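Local coordinates for protein leucyl-tRNA synthetase (Giardia intestinalis, PDB 3PZ6) that probably charges tRNA(Leu) with leucine using ATP and, through the CP1 editing domain that makes up this chain, deacylates wrongly charged tRNA, at residues L161-Q166 / S224-I229; T91-T96 / G272-G277; I12-E17 / I183-P188; V157-P160 / Q166-V169. The protein carries 2 engineered substitutions. All coordinates share one frame; numbering follows the deposited sequence.

From the N terminus, the strand at 12-17 meets 183-188 in interaction 3, closing a long loop that spans much of the curled sheet. Within it, 91-96 starts the loop closed at 272-277 by interaction 2, and because their segments alternate, interactions 2 and 3 cross. Interaction 4, the hairpin 157-160 with 166-169, is local and nests inside both. Interaction 1 joins the loop of that hairpin to 224-229; it shares Gln166 with interaction 4, nests inside interaction 2 and crosses interaction 3. Interactions 3 and 4 hold the sheet core, while 1 and 2, their centres about 7 Å apart, join loops beside it.

Interaction 1 (L161-Q166 / S224-I229); sequences LSPYEQ and SPLPII
Two loops without regular structure face each other here, their nearest alpha carbons, those of Tyr164 and Ser224, lying 10.1 Å apart, so Tyr164 bridges them with its whole side chain. With chi1 at -70° its CG sits beside the backbone N and the ring extends across to the other loop. There Tyr164 OH donates to Ser224 O at 2.8 Å. The phenol oxygen lies in the carbonyl plane of Ser224, on a lone pair, with a C=O...O angle of 131°, and the acceptor in turn lies at the ring edge. Leu226 comes from the opposite direction: its CD2 is 3.6 Å from Tyr164 CE2, oblique to the ring, and its CD1 lies beside the hydroxyl. Leu226 CD2 also meets Pro163 CG tip to tip at 3.9 Å. Behind the tyrosine an ST turn shapes the loop, with Tyr164 N donating to Ser162 OG at 3.2 Å. Ser162 OG also bonds to Gln95 O, and Tyr223 meets the Tyr164 ring edge-to-face. A single directional phenol-to-carbonyl bond, flanked by a leucine that a proline backs, thus sets where the tyrosine ends, and the contact joins two surface loops through one polar anchor and a small apolar patch.

Interaction 2 (T91-T96 / G272-G277); sequences TMVGQT and GIMKMG
In the turn at 91-96, which probably continues from the threonine-rich peptide of the leucyl-tRNA synthetase editing domain, Val93 packs its two methyls against the chain leaving the short strand 273-274. The loop folds back as a type I beta turn, with Gly94 N donating to Thr91 O at 2.9 Å and Val93 at its third position. The two methyls of Val93 divide the work. Val93 CG2, anti to the backbone N, lies over the backbone of Gly277, 4.1 Å from Gly277 CA, while Val93 CG1, turned by a chi1 of 56° between the backbone N and the carbonyl carbon, faces Met274 CE at 4.2 Å. Met274 bends at both chi2 and chi3 (-65° and -70°), which curls its methyl back toward the valine, and the two side chains run antiparallel past each other. Met276 closes the patch loosely, its CB 4.5 Å from Val93 CG2. Gly277 adopts a positive phi, a backbone shape few other residue types take up readily, and its lack of a side chain lets the chain pass close beside the valine. Pro163 and Ile228 also touch Val93, and Ile229 of the neighbouring strand touches both Met274 and Thr91. At the other end of the segment, Thr96 is backbone-bonded to Ser186. The result is a small apolar contact, one valine seated among two methionines and a glycine, that docks the turn probably following the threonine-rich peptide of a CP1 domain on the loop after a two-stranded antiparallel sheet.

Interaction 3 (I12-E17 / I183-P188); sequences IGIKLE and IVTSVP
Ile14 and Leu16 point from one face of strand 10-18 toward Thr185 and Ile183, which point back at them from strand 183-186. Both strands belong to the curled mixed sheet that forms the core of this CP1 editing domain, but they are not paired with each other: at Ile14 and Thr185 their alpha carbons are still 8.2 Å apart, and the space between is bridged by side chains alone. The pairs run in reversed order, Ile14 with Thr185 and Leu16 with Ile183. Thr185, with OG1 at a chi1 of 64°, turns its methyl rather than its hydroxyl to the isoleucine. The isoleucine answers with the middle of its longer branch: the bend at chi2 (-65°) turns CD1 away from the threonine, leaving CG1 as the nearest atom. Val184, between the two contacting residues of its strand, points away. Other residues fill in around these pairs, with Met92 touching both Ile14 and Thr185, Gln95 touching both Leu16 and Thr185, and Pro160 packing on Ile14. Each strand is held in the sheet by other neighbours, Ile14 through backbone bonds to Ala84 on strand 79-86, and Ser186 through the backbone of Thr96. Beyond Ser186, Val187 N donates to Asp194 OD2, tying the exit of 183-188 to helix 192-202. The touches themselves are light: Ile14 CG1 lies 4.4 Å from Thr185 CG2, and Leu16 CD1, extended anti to CA by a chi2 of 170°, comes equally close, 4.4 Å, to the CG2 methyl of Ile183.

Interaction 4 (V157-P160 / Q166-V169); sequences VRAP and QIFV
Val157 and Ile167 are locked together by a reciprocal pair of backbone bonds, the antiparallel hydrogen-bonded pair of a beta hairpin. Val157 N donates to Ile167 O at 2.9 Å, and Ile167 N returns a bond to Val157 O, also at 2.9 Å. Both are fairly straight, with N-H...O angles of 159° and 158°; the return bond lies in the carbonyl plane, whereas the first donor is tilted somewhat from it. Val157 O has a further neighbour in Gln166 CA, which approaches at 3.2 Å as a CA-H...O contact. From this pair the packing spreads along the face that carries Val157 and Ile167. Their side chains cross obliquely, Val157 CG2 resting against Ile167 CG1 at 3.7 Å. The isoleucine sets CG1 between the backbone N and the carbonyl carbon (chi1 55°) and then runs straight out at chi2, so that Ile167 CD1 reaches over to Ala159 CB, 3.4 Å away. The other methyl of the valine, Val157 CG1, turns to Val169 CG2 at 4.3 Å, farther along the partner strand. Leu16 packs on both Val157 and Ala159, extending this layer to strand 10-18, and Arg158 is backbone-bonded to Glu17 of the same strand. On the opposite flank, Phe168 pairs through its backbone with Cys98. The chemistry divides cleanly: two backbone bonds fix the hairpin register and satisfy the buried amides and carbonyls of the pair, while aliphatic branches on one face pack the two strands together, with Leu16 carrying the layer on to strand 10-18.

Interaction 1 (L161-Q166 / S224-I229)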
# COMPACT_ATOMS: atom_id res chain seq x y z
N LEU A 161 -8.22 -6.50 0.57
CA LEU A 161 -8.78 -6.71 1.92
C LEU A 161 -9.30 -5.46 2.63
O LEU A 161 -10.14 -5.56 3.52
CB LEU A 161 -7.81 -7.49 2.81
CG LEU A 161 -7.90 -9.03 2.83
CD1 LEU A 161 -8.35 -9.64 1.50
CD2 LEU A 161 -6.56 -9.61 3.27
N SER A 162 -8.79 -4.30 2.23
CA SER A 162 -9.28 -3.01 2.72
C SER A 162 -10.74 -2.76 2.29
O SER A 162 -11.12 -3.08 1.15
CB SER A 162 -8.38 -1.89 2.21
OG SER A 162 -8.77 -0.64 2.74
N PRO A 163 -11.57 -2.23 3.20
CA PRO A 163 -12.92 -1.80 2.84
C PRO A 163 -12.93 -0.52 2.00
O PRO A 163 -13.96 -0.16 1.44
CB PRO A 163 -13.58 -1.52 4.20
CG PRO A 163 -12.46 -1.31 5.13
CD PRO A 163 -11.37 -2.21 4.66
N TYR A 164 -11.79 0.16 1.93
CA TYR A 164 -11.69 1.36 1.10
C TYR A 164 -11.63 0.98 -0.38
O TYR A 164 -10.85 0.11 -0.77
CB TYR A 164 -10.46 2.18 1.50
CG TYR A 164 -10.59 2.85 2.85
CD1 TYR A 164 -11.65 3.71 3.13
CD2 TYR A 164 -9.65 2.63 3.86
CE1 TYR A 164 -11.78 4.34 4.36
CE2 TYR A 164 -9.76 3.25 5.09
CZ TYR A 164 -10.83 4.10 5.35
OH TYR A 164 -10.95 4.73 6.58
N GLU A 165 -12.47 1.62 -1.19
CA GLU A 165 -12.58 1.28 -2.61
C GLU A 165 -11.33 1.69 -3.40
O GLU A 165 -11.02 1.11 -4.46
CB GLU A 165 -13.87 1.84 -3.22
CG GLU A 165 -14.00 3.36 -3.30
CD GLU A 165 -14.19 4.08 -1.95
OE1 GLU A 165 -14.48 5.30 -1.97
OE2 GLU A 165 -14.06 3.46 -0.87
N GLN A 166 -10.62 2.69 -2.88
CA GLN A 166 -9.30 3.06 -3.38
C GLN A 166 -8.52 3.78 -2.28
O GLN A 166 -9.11 4.26 -1.33
CB GLN A 166 -9.39 3.95 -4.62
CG GLN A 166 -9.89 5.38 -4.38
CD GLN A 166 -11.39 5.48 -4.46
OE1 GLN A 166 -12.01 4.96 -5.39
NE2 GLN A 166 -11.99 6.13 -3.47
N SER A 224 -9.58 7.35 7.41
CA SER A 224 -9.15 7.36 8.79
C SER A 224 -8.68 5.96 9.20
O SER A 224 -9.14 4.96 8.64
CB SER A 224 -10.30 7.78 9.69
OG SER A 224 -11.30 6.78 9.67
N PRO A 225 -7.78 5.89 10.20
CA PRO A 225 -7.32 4.60 10.73
C PRO A 225 -8.50 3.71 11.11
O PRO A 225 -9.55 4.22 11.51
CB PRO A 225 -6.54 5.00 11.97
CG PRO A 225 -6.03 6.36 11.67
CD PRO A 225 -7.12 7.03 10.87
N LEU A 226 -8.32 2.41 10.98
CA LEU A 226 -9.40 1.46 11.23
C LEU A 226 -9.16 0.58 12.46
O LEU A 226 -8.03 0.13 12.66
CB LEU A 226 -9.59 0.57 9.99
CG LEU A 226 -10.61 0.96 8.91
CD1 LEU A 226 -11.07 2.42 8.95
CD2 LEU A 226 -10.06 0.60 7.54
N PRO A 227 -10.21 0.33 13.27
CA PRO A 227 -10.15 -0.55 14.44
C PRO A 227 -10.07 -2.04 14.08
O PRO A 227 -11.02 -2.80 14.31
CB PRO A 227 -11.48 -0.26 15.14
CG PRO A 227 -12.38 0.16 14.05
CD PRO A 227 -11.53 0.97 13.14
N ILE A 228 -8.94 -2.45 13.51
CA ILE A 228 -8.81 -3.81 12.97
C ILE A 228 -8.43 -4.83 14.05
O ILE A 228 -8.86 -5.98 14.00
CB ILE A 228 -7.82 -3.89 11.77
CG1 ILE A 228 -6.44 -3.34 12.13
CG2 ILE A 228 -8.38 -3.13 10.58
CD1 ILE A 228 -5.32 -3.87 11.26
N ILE A 229 -7.65 -4.38 15.02
CA ILE A 229 -7.15 -5.26 16.06
C ILE A 229 -7.38 -4.63 17.43
O ILE A 229 -7.05 -3.46 17.64
CB ILE A 229 -5.64 -5.57 15.84
CG1 ILE A 229 -5.46 -6.42 14.57
CG2 ILE A 229 -5.05 -6.29 17.06
CD1 ILE A 229 -4.04 -6.50 14.05

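Interaction 2 (T91-T96 / G272-G277)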
# COMPACT_ATOMS: atom_id res chain seq x y z
N THR A 91 -2.80 -7.21 9.14
CA THR A 91 -3.10 -5.79 9.22
C THR A 91 -3.61 -5.22 7.89
O THR A 91 -3.96 -4.03 7.82
CB THR A 91 -1.87 -4.96 9.69
OG1 THR A 91 -0.79 -5.15 8.77
CG2 THR A 91 -1.42 -5.34 11.09
N MET A 92 -3.67 -6.06 6.86
CA MET A 92 -3.99 -5.62 5.50
C MET A 92 -5.39 -5.02 5.31
O MET A 92 -5.62 -4.25 4.37
CB MET A 92 -3.72 -6.72 4.47
CG MET A 92 -2.23 -6.91 4.12
SD MET A 92 -1.35 -5.37 3.73
CE MET A 92 -0.49 -5.08 5.27
N VAL A 93 -6.32 -5.36 6.19
CA VAL A 93 -7.66 -4.80 6.13
C VAL A 93 -7.73 -3.36 6.69
O VAL A 93 -8.75 -2.69 6.58
CB VAL A 93 -8.70 -5.75 6.81
CG1 VAL A 93 -8.29 -6.05 8.25
CG2 VAL A 93 -10.12 -5.18 6.75
N GLY A 94 -6.62 -2.89 7.27
CA GLY A 94 -6.56 -1.56 7.89
C GLY A 94 -5.82 -0.50 7.09
O GLY A 94 -5.59 0.61 7.59
N GLN A 95 -5.46 -0.83 5.85
CA GLN A 95 -4.76 0.10 4.95
C GLN A 95 -5.52 1.38 4.65
O GLN A 95 -6.66 1.34 4.18
CB GLN A 95 -4.44 -0.58 3.63
CG GLN A 95 -3.36 -1.63 3.71
CD GLN A 95 -3.30 -2.42 2.45
OE1 GLN A 95 -4.15 -3.27 2.19
NE2 GLN A 95 -2.31 -2.12 1.63
N THR A 96 -4.88 2.51 4.90
CA THR A 96 -5.44 3.83 4.60
C THR A 96 -4.78 4.47 3.39
O THR A 96 -5.32 5.40 2.79
CB THR A 96 -5.23 4.77 5.78
OG1 THR A 96 -3.84 4.85 6.05
CG2 THR A 96 -5.97 4.28 7.01
N GLY A 272 -3.45 -9.77 20.52
CA GLY A 272 -4.33 -9.09 19.56
C GLY A 272 -5.46 -9.94 19.02
O GLY A 272 -5.27 -11.11 18.72
N ILE A 273 -6.63 -9.33 18.90
CA ILE A 273 -7.82 -10.02 18.39
C ILE A 273 -8.40 -9.25 17.22
O ILE A 273 -8.69 -8.06 17.33
CB ILE A 273 -8.89 -10.22 19.49
CG1 ILE A 273 -8.47 -11.35 20.43
CG2 ILE A 273 -10.27 -10.52 18.88
CD1 ILE A 273 -9.02 -11.22 21.82
N MET A 274 -8.54 -9.93 16.09
CA MET A 274 -9.11 -9.33 14.90
C MET A 274 -10.53 -8.85 15.17
O MET A 274 -11.33 -9.57 15.77
CB MET A 274 -9.08 -10.32 13.73
CG MET A 274 -7.68 -10.72 13.30
SD MET A 274 -6.69 -9.36 12.62
CE MET A 274 -7.51 -9.05 11.06
N LYS A 275 -10.83 -7.64 14.72
CA LYS A 275 -12.14 -7.05 14.96
C LYS A 275 -12.83 -6.75 13.64
O LYS A 275 -14.03 -6.49 13.60
CB LYS A 275 -12.00 -5.77 15.79
CG LYS A 275 -11.50 -5.99 17.21
CD LYS A 275 -12.65 -6.06 18.20
CE LYS A 275 -13.24 -7.44 18.31
NZ LYS A 275 -14.67 -7.31 18.66
N MET A 276 -12.04 -6.78 12.57
CA MET A 276 -12.52 -6.53 11.22
C MET A 276 -11.95 -7.57 10.28
O MET A 276 -11.00 -8.28 10.63
CB MET A 276 -12.11 -5.12 10.76
CG MET A 276 -12.87 -3.99 11.43
SD MET A 276 -12.23 -2.35 11.03
CE MET A 276 -12.49 -2.31 9.25
N GLY A 277 -12.53 -7.66 9.09
CA GLY A 277 -12.07 -8.59 8.08
C GLY A 277 -12.75 -9.94 8.20
O GLY A 277 -13.62 -10.12 9.06

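Interaction 3 (I12-E17 / I183-P188)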
# COMPACT_ATOMS: atom_id res chain seq x y z
N ILE A 12 5.92 -11.01 2.23
CA ILE A 12 4.66 -11.03 1.49
C ILE A 12 4.53 -9.72 0.71
O ILE A 12 4.47 -8.64 1.30
CB ILE A 12 3.46 -11.24 2.43
CG1 ILE A 12 3.58 -12.60 3.13
CG2 ILE A 12 2.16 -11.17 1.64
CD1 ILE A 12 2.88 -12.67 4.48
N GLY A 13 4.52 -9.83 -0.61
CA GLY A 13 4.42 -8.66 -1.48
C GLY A 13 2.99 -8.42 -1.88
O GLY A 13 2.44 -9.16 -2.69
N ILE A 14 2.38 -7.39 -1.31
CA ILE A 14 0.97 -7.09 -1.56
C ILE A 14 0.80 -6.43 -2.92
O ILE A 14 1.49 -5.46 -3.23
CB ILE A 14 0.38 -6.20 -0.43
CG1 ILE A 14 0.56 -6.86 0.95
CG2 ILE A 14 -1.09 -5.90 -0.68
CD1 ILE A 14 -0.20 -8.18 1.16
N LYS A 15 -0.12 -6.96 -3.72
CA LYS A 15 -0.38 -6.42 -5.04
C LYS A 15 -1.38 -5.26 -4.97
O LYS A 15 -2.59 -5.46 -4.92
CB LYS A 15 -0.88 -7.51 -5.99
CG LYS A 15 0.21 -8.46 -6.47
CD LYS A 15 -0.36 -9.73 -7.07
CE LYS A 15 -0.88 -9.53 -8.49
NZ LYS A 15 -1.15 -10.83 -9.16
N LEU A 16 -0.84 -4.05 -4.96
CA LEU A 16 -1.67 -2.85 -4.97
C LEU A 16 -1.94 -2.46 -6.41
O LEU A 16 -1.05 -1.97 -7.11
CB LEU A 16 -0.98 -1.72 -4.20
CG LEU A 16 -0.56 -1.98 -2.76
CD1 LEU A 16 0.31 -0.84 -2.26
CD2 LEU A 16 -1.76 -2.17 -1.84
N GLU A 17 -3.17 -2.68 -6.86
CA GLU A 17 -3.51 -2.47 -8.27
C GLU A 17 -3.67 -0.99 -8.59
O GLU A 17 -4.52 -0.31 -8.01
CB GLU A 17 -4.78 -3.23 -8.65
CG GLU A 17 -4.98 -3.37 -10.17
CD GLU A 17 -6.33 -3.96 -10.56
OE1 GLU A 17 -6.86 -3.54 -11.62
OE2 GLU A 17 -6.85 -4.83 -9.83
N ILE A 183 8.26 0.17 -1.76
CA ILE A 183 6.87 0.52 -1.50
C ILE A 183 6.44 -0.16 -0.21
O ILE A 183 6.69 -1.35 -0.01
CB ILE A 183 5.94 0.11 -2.65
CG1 ILE A 183 6.48 0.64 -3.98
CG2 ILE A 183 4.51 0.61 -2.41
CD1 ILE A 183 6.01 -0.12 -5.20
N VAL A 184 5.81 0.60 0.68
CA VAL A 184 5.42 0.10 2.00
C VAL A 184 3.91 0.29 2.19
O VAL A 184 3.33 1.25 1.67
CB VAL A 184 6.22 0.81 3.13
CG1 VAL A 184 5.87 0.24 4.48
CG2 VAL A 184 7.72 0.67 2.90
N THR A 185 3.28 -0.63 2.91
CA THR A 185 1.87 -0.51 3.25
C THR A 185 1.71 0.51 4.37
O THR A 185 2.69 0.82 5.06
CB THR A 185 1.27 -1.85 3.73
OG1 THR A 185 1.90 -2.25 4.96
CG2 THR A 185 1.45 -2.93 2.68
N SER A 186 0.50 1.03 4.53
CA SER A 186 0.23 1.95 5.62
C SER A 186 -0.98 1.53 6.41
O SER A 186 -2.10 1.50 5.89
CB SER A 186 0.05 3.38 5.12
OG SER A 186 -0.17 4.28 6.20
N VAL A 187 -0.75 1.19 7.68
CA VAL A 187 -1.80 0.80 8.60
C VAL A 187 -1.66 1.62 9.89
O VAL A 187 -1.12 1.15 10.88
CB VAL A 187 -1.76 -0.72 8.89
CG1 VAL A 187 -2.99 -1.16 9.69
CG2 VAL A 187 -1.66 -1.51 7.60
N PRO A 188 -2.14 2.88 9.87
CA PRO A 188 -1.95 3.84 10.96
C PRO A 188 -2.50 3.40 12.30
O PRO A 188 -2.00 3.83 13.33
CB PRO A 188 -2.71 5.08 10.48
CG PRO A 188 -2.78 4.95 9.04
CD PRO A 188 -2.86 3.50 8.74

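Interaction 4 (V157-P160 / Q166-V169)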
# COMPACT_ATOMS: atom_id res chain seq x y z
N VAL A 157 -4.69 3.38 -5.80
CA VAL A 157 -4.63 1.95 -5.97
C VAL A 157 -5.82 1.26 -5.31
O VAL A 157 -6.49 1.84 -4.45
CB VAL A 157 -3.26 1.34 -5.49
CG1 VAL A 157 -2.10 1.80 -6.40
CG2 VAL A 157 -2.96 1.66 -4.01
N ARG A 158 -6.11 0.04 -5.77
CA ARG A 158 -7.11 -0.81 -5.14
C ARG A 158 -6.33 -1.66 -4.17
O ARG A 158 -5.47 -2.43 -4.58
CB ARG A 158 -7.80 -1.67 -6.20
CG ARG A 158 -9.24 -2.10 -5.87
CD ARG A 158 -10.29 -1.32 -6.70
NE ARG A 158 -10.15 -1.58 -8.14
CZ ARG A 158 -10.69 -0.84 -9.12
NH1 ARG A 158 -11.44 0.22 -8.84
NH2 ARG A 158 -10.46 -1.17 -10.39
N ALA A 159 -6.59 -1.49 -2.88
CA ALA A 159 -5.87 -2.25 -1.86
C ALA A 159 -6.62 -3.50 -1.45
O ALA A 159 -7.77 -3.44 -1.03
CB ALA A 159 -5.57 -1.39 -0.65
N PRO A 160 -5.97 -4.66 -1.56
CA PRO A 160 -6.63 -5.90 -1.16
C PRO A 160 -7.05 -5.89 0.31
O PRO A 160 -6.36 -5.32 1.16
CB PRO A 160 -5.55 -6.96 -1.40
CG PRO A 160 -4.28 -6.23 -1.43
CD PRO A 160 -4.57 -4.89 -1.98
N GLN A 166 -10.62 2.69 -2.88
CA GLN A 166 -9.30 3.06 -3.38
C GLN A 166 -8.52 3.78 -2.28
O GLN A 166 -9.11 4.26 -1.33
CB GLN A 166 -9.39 3.95 -4.62
CG GLN A 166 -9.89 5.38 -4.38
CD GLN A 166 -11.39 5.48 -4.46
OE1 GLN A 166 -12.01 4.96 -5.39
NE2 GLN A 166 -11.99 6.13 -3.47
N ILE A 167 -7.21 3.84 -2.43
CA ILE A 167 -6.36 4.63 -1.53
C ILE A 167 -5.30 5.36 -2.34
O ILE A 167 -5.10 5.06 -3.51
CB ILE A 167 -5.71 3.77 -0.41
CG1 ILE A 167 -4.93 2.59 -1.00
CG2 ILE A 167 -6.76 3.29 0.59
CD1 ILE A 167 -4.24 1.70 0.04
N PHE A 168 -4.61 6.31 -1.72
CA PHE A 168 -3.60 7.10 -2.40
C PHE A 168 -2.17 6.70 -2.06
O PHE A 168 -1.87 6.31 -0.94
CB PHE A 168 -3.82 8.58 -2.12
CG PHE A 168 -5.00 9.17 -2.82
CD1 PHE A 168 -4.83 9.84 -4.03
CD2 PHE A 168 -6.28 9.05 -2.29
CE1 PHE A 168 -5.92 10.39 -4.69
CE2 PHE A 168 -7.37 9.58 -2.96
CZ PHE A 168 -7.20 10.26 -4.16
N VAL A 169 -1.29 6.80 -3.05
CA VAL A 169 0.13 6.59 -2.86
C VAL A 169 0.70 7.87 -2.27
O VAL A 169 0.60 8.93 -2.87
CB VAL A 169 0.83 6.31 -4.22
CG1 VAL A 169 2.34 6.21 -4.03
CG2 VAL A 169 0.28 5.06 -4.87